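Local coordinates for 11S globulin (Wrightia tinctoria, PDB 5WXU), which probably serves as a hexameric seed storage protein and nutrient reservoir, and binds the plant hormone auxin (indole-3-acetic acid), at residues Val179-His184 against Ile355-Arg360; Arg304-Thr309 against Val315-Ser320; Asn334-Tyr339 against Tyr394-Gly399; Tyr450-Glu453 against Val457-Pro460. All coordinates share one frame; numbering follows the deposited sequence.

Interaction 1. Residues Val179-His184 against Ile355-Arg360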
loop_
_atom_site.group_PDB
_atom_site.type_symbol
_atom_site.label_atom_id
_atom_site.label_comp_id
_atom_site.label_asym_id
_atom_site.label_seq_id
_atom_site.Cartn_x
_atom_site.Cartn_y
_atom_site.Cartn_z
ATOM N N VAL B 179 19.479 32.539 5.918
ATOM C CA VAL B 179 20.275 31.621 6.740
ATOM C C VAL B 179 19.481 30.298 6.657
ATOM O O VAL B 179 18.297 30.292 7.004
ATOM C CB VAL B 179 20.416 32.071 8.194
ATOM C CG1 VAL B 179 21.034 30.999 9.039
ATOM C CG2 VAL B 179 21.226 33.376 8.239
ATOM N N LEU B 180 20.146 29.311 6.068
ATOM C CA LEU B 180 19.610 27.940 5.946
ATOM C C LEU B 180 20.343 26.916 6.831
ATOM O O LEU B 180 21.565 26.735 6.740
ATOM C CB LEU B 180 19.683 27.526 4.490
ATOM C CG LEU B 180 19.115 28.465 3.415
ATOM C CD1 LEU B 180 19.396 27.870 2.058
ATOM C CD2 LEU B 180 17.638 28.857 3.631
ATOM N N LEU B 181 19.605 26.188 7.662
ATOM C CA LEU B 181 20.139 25.127 8.443
ATOM C C LEU B 181 19.680 23.838 7.713
ATOM O O LEU B 181 18.488 23.618 7.638
ATOM C CB LEU B 181 19.580 25.080 9.823
ATOM C CG LEU B 181 20.172 23.918 10.652
ATOM C CD1 LEU B 181 21.422 24.457 11.295
ATOM C CD2 LEU B 181 19.201 23.301 11.636
ATOM N N VAL B 182 20.640 23.057 7.233
ATOM C CA VAL B 182 20.435 21.849 6.381
ATOM C C VAL B 182 20.873 20.640 7.196
ATOM O O VAL B 182 22.047 20.520 7.632
ATOM C CB VAL B 182 21.224 21.884 5.104
ATOM C CG1 VAL B 182 20.832 20.697 4.237
ATOM C CG2 VAL B 182 21.027 23.195 4.325
ATOM N N ILE B 183 19.929 19.724 7.387
ATOM C CA ILE B 183 20.174 18.459 8.033
ATOM C C ILE B 183 20.062 17.417 6.930
ATOM O O ILE B 183 18.983 17.178 6.347
ATOM C CB ILE B 183 19.203 18.151 9.144
ATOM C CG1 ILE B 183 19.135 19.246 10.190
ATOM C CG2 ILE B 183 19.592 16.848 9.841
ATOM C CD1 ILE B 183 20.466 19.721 10.741
ATOM N N HIS B 184 21.188 16.804 6.629
ATOM C CA HIS B 184 21.250 15.684 5.661
ATOM C C HIS B 184 21.169 14.367 6.368
ATOM O O HIS B 184 21.910 14.166 7.337
ATOM C CB HIS B 184 22.515 15.709 4.825
ATOM C CG HIS B 184 22.529 16.719 3.738
ATOM N ND1 HIS B 184 23.167 17.931 3.900
ATOM C CD2 HIS B 184 22.089 16.694 2.444
ATOM C CE1 HIS B 184 23.052 18.647 2.801
ATOM N NE2 HIS B 184 22.397 17.928 1.901
ATOM N N ILE B 355 17.396 15.788 16.204
ATOM C CA ILE B 355 18.465 16.758 15.971
ATOM C C ILE B 355 17.819 18.153 16.100
ATOM O O ILE B 355 17.014 18.591 15.239
ATOM C CB ILE B 355 19.058 16.585 14.567
ATOM C CG1 ILE B 355 19.550 15.172 14.349
ATOM C CG2 ILE B 355 20.142 17.606 14.298
ATOM C CD1 ILE B 355 18.545 14.208 13.750
ATOM N N SER B 356 18.188 18.877 17.170
ATOM C CA SER B 356 17.577 20.200 17.499
ATOM C C SER B 356 18.520 21.360 17.268
ATOM O O SER B 356 19.698 21.224 17.488
ATOM C CB SER B 356 17.141 20.259 18.920
ATOM O OG SER B 356 16.115 19.302 19.218
ATOM N N TYR B 357 17.973 22.445 16.731
ATOM C CA TYR B 357 18.738 23.691 16.551
ATOM C C TYR B 357 18.041 24.783 17.300
ATOM O O TYR B 357 16.875 24.980 17.128
ATOM C CB TYR B 357 18.747 24.026 15.084
ATOM C CG TYR B 357 19.575 25.235 14.770
ATOM C CD1 TYR B 357 20.962 25.179 14.883
ATOM C CD2 TYR B 357 18.989 26.412 14.389
ATOM C CE1 TYR B 357 21.725 26.325 14.675
ATOM C CE2 TYR B 357 19.745 27.531 14.087
ATOM C CZ TYR B 357 21.133 27.465 14.229
ATOM O OH TYR B 357 21.887 28.625 14.003
ATOM N N VAL B 358 18.758 25.527 18.135
ATOM C CA VAL B 358 18.156 26.584 18.918
ATOM C C VAL B 358 18.201 27.896 18.135
ATOM O O VAL B 358 19.286 28.425 17.856
ATOM C CB VAL B 358 18.912 26.761 20.231
ATOM C CG1 VAL B 358 18.186 27.756 21.134
ATOM C CG2 VAL B 358 19.073 25.478 20.979
ATOM N N THR B 359 17.054 28.398 17.755
ATOM C CA THR B 359 16.966 29.595 16.978
ATOM C C THR B 359 16.839 30.833 17.810
ATOM O O THR B 359 17.188 31.915 17.290
ATOM C CB THR B 359 15.829 29.556 15.977
ATOM O OG1 THR B 359 14.664 29.032 16.613
ATOM C CG2 THR B 359 16.244 28.619 14.842
ATOM N N ARG B 360 16.355 30.699 19.039
ATOM C CA ARG B 360 16.068 31.878 19.894
ATOM C C ARG B 360 16.180 31.476 21.302
ATOM O O ARG B 360 15.708 30.401 21.724
ATOM C CB ARG B 360 14.675 32.454 19.695
ATOM C CG ARG B 360 14.382 33.081 18.370
ATOM C CD ARG B 360 13.120 33.956 18.388
ATOM N NE ARG B 360 12.037 33.392 17.561
ATOM C CZ ARG B 360 10.729 33.703 17.657
ATOM N NH1 ARG B 360 10.289 34.604 18.554
ATOM N NH2 ARG B 360 9.843 33.097 16.841
#
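Leu181 and Tyr357 both carry CG anti to the backbone N (chi1 180° and -176°), and from two strands that face each other this sends the leucine methyls and the phenol ring into the same layer, where the side chains cross at a slant. The two methyls of Leu181 then divide the work. CD1 lies over one face of the ring, 3.9 Å from the Tyr357 centroid and 18° off the normal, a CH-pi contact displaced toward the CD1-CE1 rim. CD2 packs against the root of the ring, with Leu181 CD2 3.6 Å from Tyr357 CB. The second pair is looser: Ile183 CD1 and Ile355 CG2 meet at 4.2 Å as the two isoleucines run by one another head to tail.

The strands do not hydrogen-bond to one another; their CA atoms come no nearer than 8.3 Å, between Ile183 and Ile355. This is face-to-face sheet packing. Strand 178-185 belongs to the N-terminal cupin domain and strand 354-359 to the C-terminal one, so the contact lies at the junction of the two beta-barrels of a bicupin. Trp68 touches both Leu181 and Tyr357, while the phenol OH is hydrogen-bonded to Arg84.

All four touching residues are buried, and what holds them together is apolar: shape and dispersion join the domains here, with the ring's polar end satisfied by the N-terminal domain.

Interaction 2. Residues Arg304-Thr309 against Val315-Ser320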
loop_
_atom_site.group_PDB
_atom_site.type_symbol
_atom_site.label_atom_id
_atom_site.label_comp_id
_atom_site.label_asym_id
_atom_site.label_seq_id
_atom_site.Cartn_x
_atom_site.Cartn_y
_atom_site.Cartn_z
ATOM N N ARG B 304 -0.360 27.869 13.730
ATOM C CA ARG B 304 -0.007 26.529 13.094
ATOM C C ARG B 304 0.342 25.460 14.225
ATOM O O ARG B 304 0.743 24.313 14.001
ATOM C CB ARG B 304 1.160 26.734 12.132
ATOM C CG ARG B 304 1.980 25.518 11.686
ATOM C CD ARG B 304 1.140 24.711 10.700
ATOM N NE ARG B 304 1.664 23.407 10.258
ATOM C CZ ARG B 304 1.839 22.344 11.057
ATOM N NH1 ARG B 304 1.627 22.386 12.380
ATOM N NH2 ARG B 304 2.290 21.222 10.538
ATOM N N ALA B 305 0.236 25.883 15.436
ATOM C CA ALA B 305 0.492 25.058 16.557
ATOM C C ALA B 305 -0.488 23.896 16.547
ATOM O O ALA B 305 -1.668 24.056 16.227
ATOM C CB ALA B 305 0.251 25.837 17.804
ATOM N N ASP B 306 0.050 22.785 16.954
ATOM C CA ASP B 306 -0.729 21.574 17.169
ATOM C C ASP B 306 -1.023 21.346 18.640
ATOM O O ASP B 306 -2.010 20.705 18.956
ATOM C CB ASP B 306 0.016 20.412 16.545
ATOM C CG ASP B 306 0.119 20.550 15.005
ATOM O OD1 ASP B 306 -0.902 20.838 14.335
ATOM O OD2 ASP B 306 1.215 20.403 14.451
ATOM N N ILE B 307 -0.087 21.685 19.518
ATOM C CA ILE B 307 -0.245 21.660 20.965
ATOM C C ILE B 307 -0.026 23.093 21.454
ATOM O O ILE B 307 0.936 23.719 21.088
ATOM C CB ILE B 307 0.778 20.771 21.718
ATOM C CG1 ILE B 307 1.043 19.402 21.026
ATOM C CG2 ILE B 307 0.331 20.626 23.172
ATOM C CD1 ILE B 307 -0.105 18.465 20.981
ATOM N N TYR B 308 -0.876 23.573 22.350
ATOM C CA TYR B 308 -0.742 24.923 22.910
ATOM C C TYR B 308 -1.225 24.885 24.322
ATOM O O TYR B 308 -2.297 24.378 24.617
ATOM C CB TYR B 308 -1.562 25.920 22.151
ATOM C CG TYR B 308 -1.725 27.250 22.853
ATOM C CD1 TYR B 308 -0.591 28.009 23.223
ATOM C CD2 TYR B 308 -2.981 27.733 23.205
ATOM C CE1 TYR B 308 -0.737 29.219 23.844
ATOM C CE2 TYR B 308 -3.129 28.970 23.808
ATOM C CZ TYR B 308 -1.994 29.689 24.165
ATOM O OH TYR B 308 -2.163 30.933 24.745
ATOM N N THR B 309 -0.341 25.323 25.214
ATOM C CA THR B 309 -0.675 25.562 26.594
ATOM C C THR B 309 -0.472 27.036 26.856
ATOM O O THR B 309 0.623 27.576 26.669
ATOM C CB THR B 309 0.183 24.712 27.483
ATOM O OG1 THR B 309 -0.093 23.308 27.234
ATOM C CG2 THR B 309 -0.144 25.022 29.034
ATOM N N VAL B 315 3.876 23.560 20.384
ATOM C CA VAL B 315 4.528 22.607 19.480
ATOM C C VAL B 315 3.840 22.627 18.121
ATOM O O VAL B 315 2.593 22.496 18.030
ATOM C CB VAL B 315 4.536 21.173 20.072
ATOM C CG1 VAL B 315 5.340 20.254 19.166
ATOM C CG2 VAL B 315 5.243 21.184 21.379
ATOM N N SER B 316 4.647 22.726 17.037
ATOM C CA SER B 316 4.102 22.748 15.662
ATOM C C SER B 316 4.858 21.620 14.943
ATOM O O SER B 316 6.089 21.662 14.753
ATOM C CB SER B 316 4.247 24.087 14.985
ATOM O OG SER B 316 3.703 25.069 15.815
ATOM N N THR B 317 4.102 20.534 14.712
ATOM C CA THR B 317 4.655 19.270 14.151
ATOM C C THR B 317 4.565 19.227 12.611
ATOM O O THR B 317 3.710 19.862 11.983
ATOM C CB THR B 317 3.841 18.058 14.597
ATOM O OG1 THR B 317 2.542 18.107 13.939
ATOM C CG2 THR B 317 3.794 17.933 16.075
ATOM N N LEU B 318 5.530 18.538 11.997
ATOM C CA LEU B 318 5.549 18.501 10.558
ATOM C C LEU B 318 5.873 17.038 10.205
ATOM O O LEU B 318 7.022 16.574 10.363
ATOM C CB LEU B 318 6.580 19.414 9.933
ATOM C CG LEU B 318 6.639 19.461 8.405
ATOM C CD1 LEU B 318 5.310 19.992 7.918
ATOM C CD2 LEU B 318 7.804 20.308 7.951
ATOM N N ASN B 319 4.853 16.267 9.799
ATOM C CA ASN B 319 5.090 14.888 9.427
ATOM C C ASN B 319 4.231 14.580 8.176
ATOM O O ASN B 319 3.674 15.492 7.552
ATOM C CB ASN B 319 4.679 13.897 10.572
ATOM C CG ASN B 319 3.284 14.174 11.087
ATOM O OD1 ASN B 319 2.265 14.181 10.312
ATOM N ND2 ASN B 319 3.229 14.544 12.395
ATOM N N SER B 320 4.279 13.331 7.789
ATOM C CA SER B 320 3.606 12.913 6.565
ATOM C C SER B 320 2.076 13.003 6.575
ATOM O O SER B 320 1.462 12.879 5.555
ATOM C CB SER B 320 4.113 11.577 6.110
ATOM O OG SER B 320 3.919 10.599 7.104
#
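The guanidinium of Arg304 meets its acceptors at the edge: Asp306 OD2 lies in its plane, 2.9 Å from Arg304 NH1 in a salt bridge within the segment, and Thr317 O lies near the plane beside NH2. The bond from Arg304 NH2 to Thr317 O is modelled very short, at 2.4 Å and bent to 133°, so its exact length is doubtful. Ser316 CB and Leu318 CD1 approach obliquely.

The Asp306 carboxylate turns one oxygen to three donors. Thr317 N reaches OD2 of Asp306 on the anti lone pair, at 2.9 Å. Thr317 OG1 (chi1 70°) donates to Asp306 OD2 at 2.7 Å from one side of the carboxylate plane, Arg304 NH1 coming to it from the other. OD1 forms a salt bridge with Lys150 of a neighbouring subunit. An alanine in place of Asp306 is likely to leave Thr317 N and OG1 without this acceptor and Arg304 NH1 without this partner, its NH2 still bridged to Glu297.

In the backbone, Val315 O accepts from both Asp306 N (2.8 Å) and Ile307 N (3.2 Å), and Val315 N returns a bond to Ile307 O. Asp306 and Ile307 both face Val315, a classic beta bulge that includes the hydrogen-bonded antiparallel pair Ile307-Val315; Ile307 CG1 lies 4.0 Å from Val315 CB.

The hairpin of strands 307-309 and 313-318 edges the sheet within this chain. Strand 332-338 flanks 313-318, helix 325-329 touches Leu318, and Tyr308 and Thr309 pair in parallel with a strand of the neighbouring subunit, continuing the sheet across the interface.

Interaction 3. Residues Asn334-Tyr339 against Tyr394-Gly399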
loop_
_atom_site.group_PDB
_atom_site.type_symbol
_atom_site.label_atom_id
_atom_site.label_comp_id
_atom_site.label_asym_id
_atom_site.label_seq_id
_atom_site.Cartn_x
_atom_site.Cartn_y
_atom_site.Cartn_z
ATOM N N ASN B 334 9.681 19.484 13.832
ATOM C CA ASN B 334 8.800 20.301 14.690
ATOM C C ASN B 334 9.464 21.627 15.025
ATOM O O ASN B 334 10.650 21.750 14.876
ATOM C CB ASN B 334 8.307 19.529 15.900
ATOM C CG ASN B 334 9.365 19.355 16.962
ATOM O OD1 ASN B 334 10.047 20.311 17.283
ATOM N ND2 ASN B 334 9.476 18.182 17.531
ATOM N N ARG B 335 8.643 22.572 15.444
ATOM C CA ARG B 335 9.066 23.841 16.018
ATOM C C ARG B 335 8.495 23.828 17.405
ATOM O O ARG B 335 7.252 23.644 17.554
ATOM C CB ARG B 335 8.542 25.027 15.240
ATOM C CG ARG B 335 9.133 26.315 15.867
ATOM C CD ARG B 335 8.740 27.597 15.145
ATOM N NE ARG B 335 7.355 27.930 15.376
ATOM C CZ ARG B 335 6.882 28.801 16.284
ATOM N NH1 ARG B 335 7.671 29.549 17.044
ATOM N NH2 ARG B 335 5.570 28.959 16.328
ATOM N N GLU B 336 9.332 24.097 18.420
ATOM C CA GLU B 336 8.827 24.244 19.777
ATOM C C GLU B 336 9.166 25.643 20.235
ATOM O O GLU B 336 10.279 26.144 20.032
ATOM C CB GLU B 336 9.483 23.246 20.729
ATOM C CG GLU B 336 9.282 21.782 20.423
ATOM C CD GLU B 336 10.028 20.899 21.432
ATOM O OE1 GLU B 336 11.058 21.344 21.946
ATOM O OE2 GLU B 336 9.581 19.765 21.699
ATOM N N TYR B 337 8.168 26.311 20.805
ATOM C CA TYR B 337 8.313 27.658 21.365
ATOM C C TYR B 337 7.882 27.577 22.826
ATOM O O TYR B 337 6.769 27.242 23.138
ATOM C CB TYR B 337 7.547 28.689 20.553
ATOM C CG TYR B 337 7.821 30.057 21.042
ATOM C CD1 TYR B 337 9.025 30.709 20.713
ATOM C CD2 TYR B 337 6.954 30.665 21.923
ATOM C CE1 TYR B 337 9.340 31.976 21.239
ATOM C CE2 TYR B 337 7.237 31.913 22.456
ATOM C CZ TYR B 337 8.417 32.574 22.106
ATOM O OH TYR B 337 8.628 33.823 22.635
ATOM N N LEU B 338 8.808 27.896 23.721
ATOM C CA LEU B 338 8.539 27.955 25.131
ATOM C C LEU B 338 8.639 29.365 25.638
ATOM O O LEU B 338 9.607 30.064 25.402
ATOM C CB LEU B 338 9.484 27.057 25.931
ATOM C CG LEU B 338 9.357 25.566 25.627
ATOM C CD1 LEU B 338 10.454 24.809 26.348
ATOM C CD2 LEU B 338 7.982 25.038 25.996
ATOM N N TYR B 339 7.605 29.740 26.391
ATOM C CA TYR B 339 7.669 30.943 27.181
ATOM C C TYR B 339 8.670 30.852 28.298
ATOM O O TYR B 339 9.120 29.784 28.722
ATOM C CB TYR B 339 6.291 31.305 27.712
ATOM C CG TYR B 339 5.306 31.715 26.636
ATOM C CD1 TYR B 339 5.501 32.892 25.917
ATOM C CD2 TYR B 339 4.196 30.982 26.358
ATOM C CE1 TYR B 339 4.614 33.280 24.928
ATOM C CE2 TYR B 339 3.285 31.353 25.376
ATOM C CZ TYR B 339 3.494 32.483 24.649
ATOM O OH TYR B 339 2.574 32.824 23.667
ATOM N N TYR B 394 14.794 12.742 28.023
ATOM C CA TYR B 394 15.215 14.154 28.114
ATOM C C TYR B 394 14.193 15.100 28.635
ATOM O O TYR B 394 12.996 14.897 28.432
ATOM C CB TYR B 394 15.735 14.678 26.776
ATOM C CG TYR B 394 14.749 14.652 25.621
ATOM C CD1 TYR B 394 14.367 13.462 25.053
ATOM C CD2 TYR B 394 14.352 15.806 24.999
ATOM C CE1 TYR B 394 13.535 13.431 23.971
ATOM C CE2 TYR B 394 13.494 15.795 23.903
ATOM C CZ TYR B 394 13.093 14.585 23.395
ATOM O OH TYR B 394 12.266 14.508 22.287
ATOM N N LEU B 395 14.674 16.182 29.239
ATOM C CA LEU B 395 13.827 17.256 29.809
ATOM C C LEU B 395 14.374 18.595 29.361
ATOM O O LEU B 395 15.556 18.779 29.496
ATOM C CB LEU B 395 14.028 17.396 31.329
ATOM C CG LEU B 395 13.505 16.341 32.235
ATOM C CD1 LEU B 395 14.564 15.273 32.354
ATOM C CD2 LEU B 395 13.085 16.982 33.568
ATOM N N LYS B 396 13.527 19.539 28.995
ATOM C CA LYS B 396 13.920 20.865 28.566
ATOM C C LYS B 396 13.122 21.874 29.402
ATOM O O LYS B 396 11.919 21.680 29.653
ATOM C CB LYS B 396 13.616 21.129 27.047
ATOM C CG LYS B 396 14.049 20.039 26.051
ATOM C CD LYS B 396 13.836 20.432 24.549
ATOM C CE LYS B 396 12.989 19.444 23.732
ATOM N NZ LYS B 396 13.701 18.947 22.498
ATOM N N GLN B 397 13.794 22.966 29.807
ATOM C CA GLN B 397 13.119 24.112 30.431
ATOM C C GLN B 397 13.715 25.374 29.857
ATOM O O GLN B 397 14.960 25.511 29.797
ATOM C CB GLN B 397 13.347 24.153 31.919
ATOM C CG GLN B 397 12.630 25.332 32.589
ATOM C CD GLN B 397 12.546 25.198 34.074
ATOM O OE1 GLN B 397 13.413 24.596 34.719
ATOM N NE2 GLN B 397 11.500 25.797 34.648
ATOM N N ALA B 398 12.854 26.278 29.480
ATOM C CA ALA B 398 13.312 27.561 28.892
ATOM C C ALA B 398 13.867 28.421 30.008
ATOM O O ALA B 398 13.417 28.349 31.175
ATOM C CB ALA B 398 12.203 28.317 28.230
ATOM N N GLY B 399 14.812 29.253 29.641
ATOM C CA GLY B 399 15.282 30.270 30.568
ATOM C C GLY B 399 14.412 31.492 30.515
ATOM O O GLY B 399 13.335 31.529 29.908
#
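Glu336 and Lys396 reach for each other across the interior with differently shaped chains. In Glu336, CG is anti to the carbonyl carbon (chi1 -61°) and the chain runs extended beyond it (chi2 178°), carrying the carboxylate straight out from its strand. Lys396 starts the same way but is bent at chi3 and chi4, both -125° and away from the staggered values, and lies nearly perpendicular to the glutamate. As a result the methylene comes closer than the amine: Lys396 CE is 3.2 Å from Glu336 OE1, whereas Lys396 NZ stays 3.6 Å from the same oxygen, a long salt bridge. The other oxygen, Glu336 OE2, is 4.0 Å from Lys396 CE. The lysine CE also lies at the edge of the Tyr394 ring, in its plane.

Further along, Leu338 sends its CB to Ala398 CB at 3.8 Å, and the same methyl touches the backbone, with Tyr339 O 3.4 Å from Ala398 CB. Here the strands are nearest, the CA atoms of Leu338 and Ala398 being 6.1 Å apart, and the alanine methyl spans the gap.

Strands 332-338 and 393-399 belong to the two opposed sheets of the C-terminal cupin barrel, and the contact spans its inside. Ile344 touches both Glu336 and Leu338, and Leu405 borders Glu336 and Lys396.

A leucine replacing Glu336 would probably leave the Lys396 ammonium without this buried counter-charge. The salt bridge is long and has no hydrogen bond to direct it, so it is likely to contribute less than a close one would, beside the packing of Leu338 on Ala398.

Interaction 4. Residues Tyr450-Glu453 against Val457-Pro460. Unlike the reference sequence in segment 457-460: Asp459 (reference Gly).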
loop_
_atom_site.group_PDB
_atom_site.type_symbol
_atom_site.label_atom_id
_atom_site.label_comp_id
_atom_site.label_asym_id
_atom_site.label_seq_id
_atom_site.Cartn_x
_atom_site.Cartn_y
_atom_site.Cartn_z
ATOM N N TYR B 450 -1.569 12.490 38.372
ATOM C CA TYR B 450 -2.499 13.575 38.085
ATOM C C TYR B 450 -2.124 15.015 38.357
ATOM O O TYR B 450 -2.865 15.890 37.950
ATOM C CB TYR B 450 -3.846 13.256 38.748
ATOM C CG TYR B 450 -4.368 11.891 38.395
ATOM C CD1 TYR B 450 -4.615 11.557 37.065
ATOM C CD2 TYR B 450 -4.609 10.907 39.350
ATOM C CE1 TYR B 450 -5.106 10.320 36.715
ATOM C CE2 TYR B 450 -5.078 9.641 39.013
ATOM C CZ TYR B 450 -5.325 9.339 37.679
ATOM O OH TYR B 450 -5.804 8.140 37.279
ATOM N N ASN B 451 -0.974 15.307 38.970
ATOM C CA ASN B 451 -0.652 16.691 39.386
ATOM C C ASN B 451 -0.491 17.639 38.191
ATOM O O ASN B 451 -0.919 18.781 38.264
ATOM C CB ASN B 451 0.598 16.785 40.319
ATOM C CG ASN B 451 0.267 16.540 41.824
ATOM O OD1 ASN B 451 -0.831 16.185 42.154
ATOM N ND2 ASN B 451 1.232 16.785 42.718
ATOM N N ARG B 452 0.095 17.164 37.106
ATOM C CA ARG B 452 0.116 17.922 35.843
ATOM C C ARG B 452 -0.999 17.443 34.896
ATOM O O ARG B 452 -0.989 16.278 34.453
ATOM C CB ARG B 452 1.464 17.786 35.185
ATOM C CG ARG B 452 2.566 18.433 36.029
ATOM C CD ARG B 452 2.519 19.923 35.831
ATOM N NE ARG B 452 3.824 20.444 36.025
ATOM C CZ ARG B 452 4.215 21.643 35.648
ATOM N NH1 ARG B 452 3.374 22.512 35.088
ATOM N NH2 ARG B 452 5.448 21.956 35.914
ATOM N N GLU B 453 -1.911 18.356 34.578
ATOM C CA GLU B 453 -3.037 18.093 33.705
ATOM C C GLU B 453 -2.781 18.538 32.271
ATOM O O GLU B 453 -3.596 18.341 31.423
ATOM C CB GLU B 453 -4.330 18.740 34.258
ATOM C CG GLU B 453 -4.892 17.959 35.470
ATOM C CD GLU B 453 -5.198 16.472 35.148
ATOM O OE1 GLU B 453 -5.729 16.172 34.020
ATOM O OE2 GLU B 453 -4.877 15.590 36.002
ATOM N N VAL B 457 3.172 20.506 26.721
ATOM C CA VAL B 457 3.699 21.845 27.065
ATOM C C VAL B 457 3.290 22.202 28.468
ATOM O O VAL B 457 2.118 22.242 28.734
ATOM C CB VAL B 457 3.284 22.951 26.056
ATOM C CG1 VAL B 457 3.942 24.279 26.450
ATOM C CG2 VAL B 457 3.797 22.568 24.679
ATOM N N LEU B 458 4.273 22.386 29.365
ATOM C CA LEU B 458 4.011 22.674 30.755
ATOM C C LEU B 458 4.025 24.164 31.023
ATOM O O LEU B 458 4.963 24.847 30.689
ATOM C CB LEU B 458 4.985 21.974 31.694
ATOM C CG LEU B 458 5.036 20.462 31.543
ATOM C CD1 LEU B 458 6.088 19.777 32.344
ATOM C CD2 LEU B 458 3.635 19.847 31.832
ATOM N N ASP B 459 2.994 24.578 31.747
ATOM C CA ASP B 459 2.810 25.948 32.263
ATOM C C ASP B 459 3.904 26.161 33.343
ATOM O O ASP B 459 4.090 25.302 34.215
ATOM C CB ASP B 459 1.408 25.959 32.868
ATOM C CG ASP B 459 0.795 27.322 32.966
ATOM O OD1 ASP B 459 1.485 28.303 33.372
ATOM O OD2 ASP B 459 -0.438 27.389 32.713
ATOM N N PRO B 460 4.655 27.261 33.287
ATOM C CA PRO B 460 5.579 27.466 34.427
ATOM C C PRO B 460 4.759 27.738 35.726
ATOM O O PRO B 460 5.223 27.359 36.764
ATOM C CB PRO B 460 6.411 28.664 34.010
ATOM C CG PRO B 460 5.640 29.335 32.908
ATOM C CD PRO B 460 4.634 28.392 32.353
#
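Arg452 makes the one hydrogen bond between these segments, from NH1 to the carbonyl of Asp459, with NH1 and Asp459 O 3.0 Å apart. The bond is nearly straight, 172° at the hydrogen. The oxygen lies exactly in the guanidinium plane and is approached in the carbonyl plane on a lone pair. Arg452 reaches it through a bend at chi2 (-78°), which turns the chain toward segment 457-460.

Charge enters through a neighbour. Arg452 NH1 also forms a salt bridge with Glu454, which in turn accepts from Asp459 N; one carboxylate thus ties the arginine to the residue whose carbonyl it grips. The Asp459 carboxylate, by contrast, stays apart, with Arg452 NH1 6.3 Å from Asp459 OD1, and takes a hydrogen bond from Glu461 N.

Segment 450-453 leaves the end of helix 442-450 and lies in the loop that leads to strand 457-458. That strand adds antiparallel to strand 343-349 of the cupin barrel, where Leu458 pairs through its backbone with Met343.

The van der Waals packing falls to Leu458, which lies squarely across the arginine. Its CB sits over one face of the guanidinium, offset toward the rim, with Leu458 CB 3.8 Å from Arg452 NH1. Nearer the backbone of Arg452, its CD and Leu458 CD2 approach to 4.2 Å.

Contacts between subunits take up the rest of the guanidinium: NH2 donates to the carbonyl of Arg236 of a neighbouring subunit, and NE, weakly, to that of Ala237 there. Glu453, beside Arg452, forms a salt bridge with Arg427, a residue known to bind auxin, though none is bound to it in this chain.

Overall arrangement
Interaction 1 lies deepest, its centre about 6 Å from the centre of the chain, and joins the two cupin domains by apolar packing. The centres of interactions 2, 3 and 4 lie about 16, 18 and 30 Å from that point. Interactions 1, 2 and 3 reach one C-terminal sheet: Ser316 O and Arg335 N, 2.8 Å apart, probably hydrogen-bond between neighbouring strands, and Ser356 lies near Lys396. Interactions 2 and 3 both touch neighbouring subunits, but interaction 3 spans the barrel interior. Interaction 4, still buried, lies among subunits and meets interactions 2 and 3 through Val457. Directional bonds prevail in interactions 2 and 4, packing in 1, while 3 mixes a long salt bridge with packing.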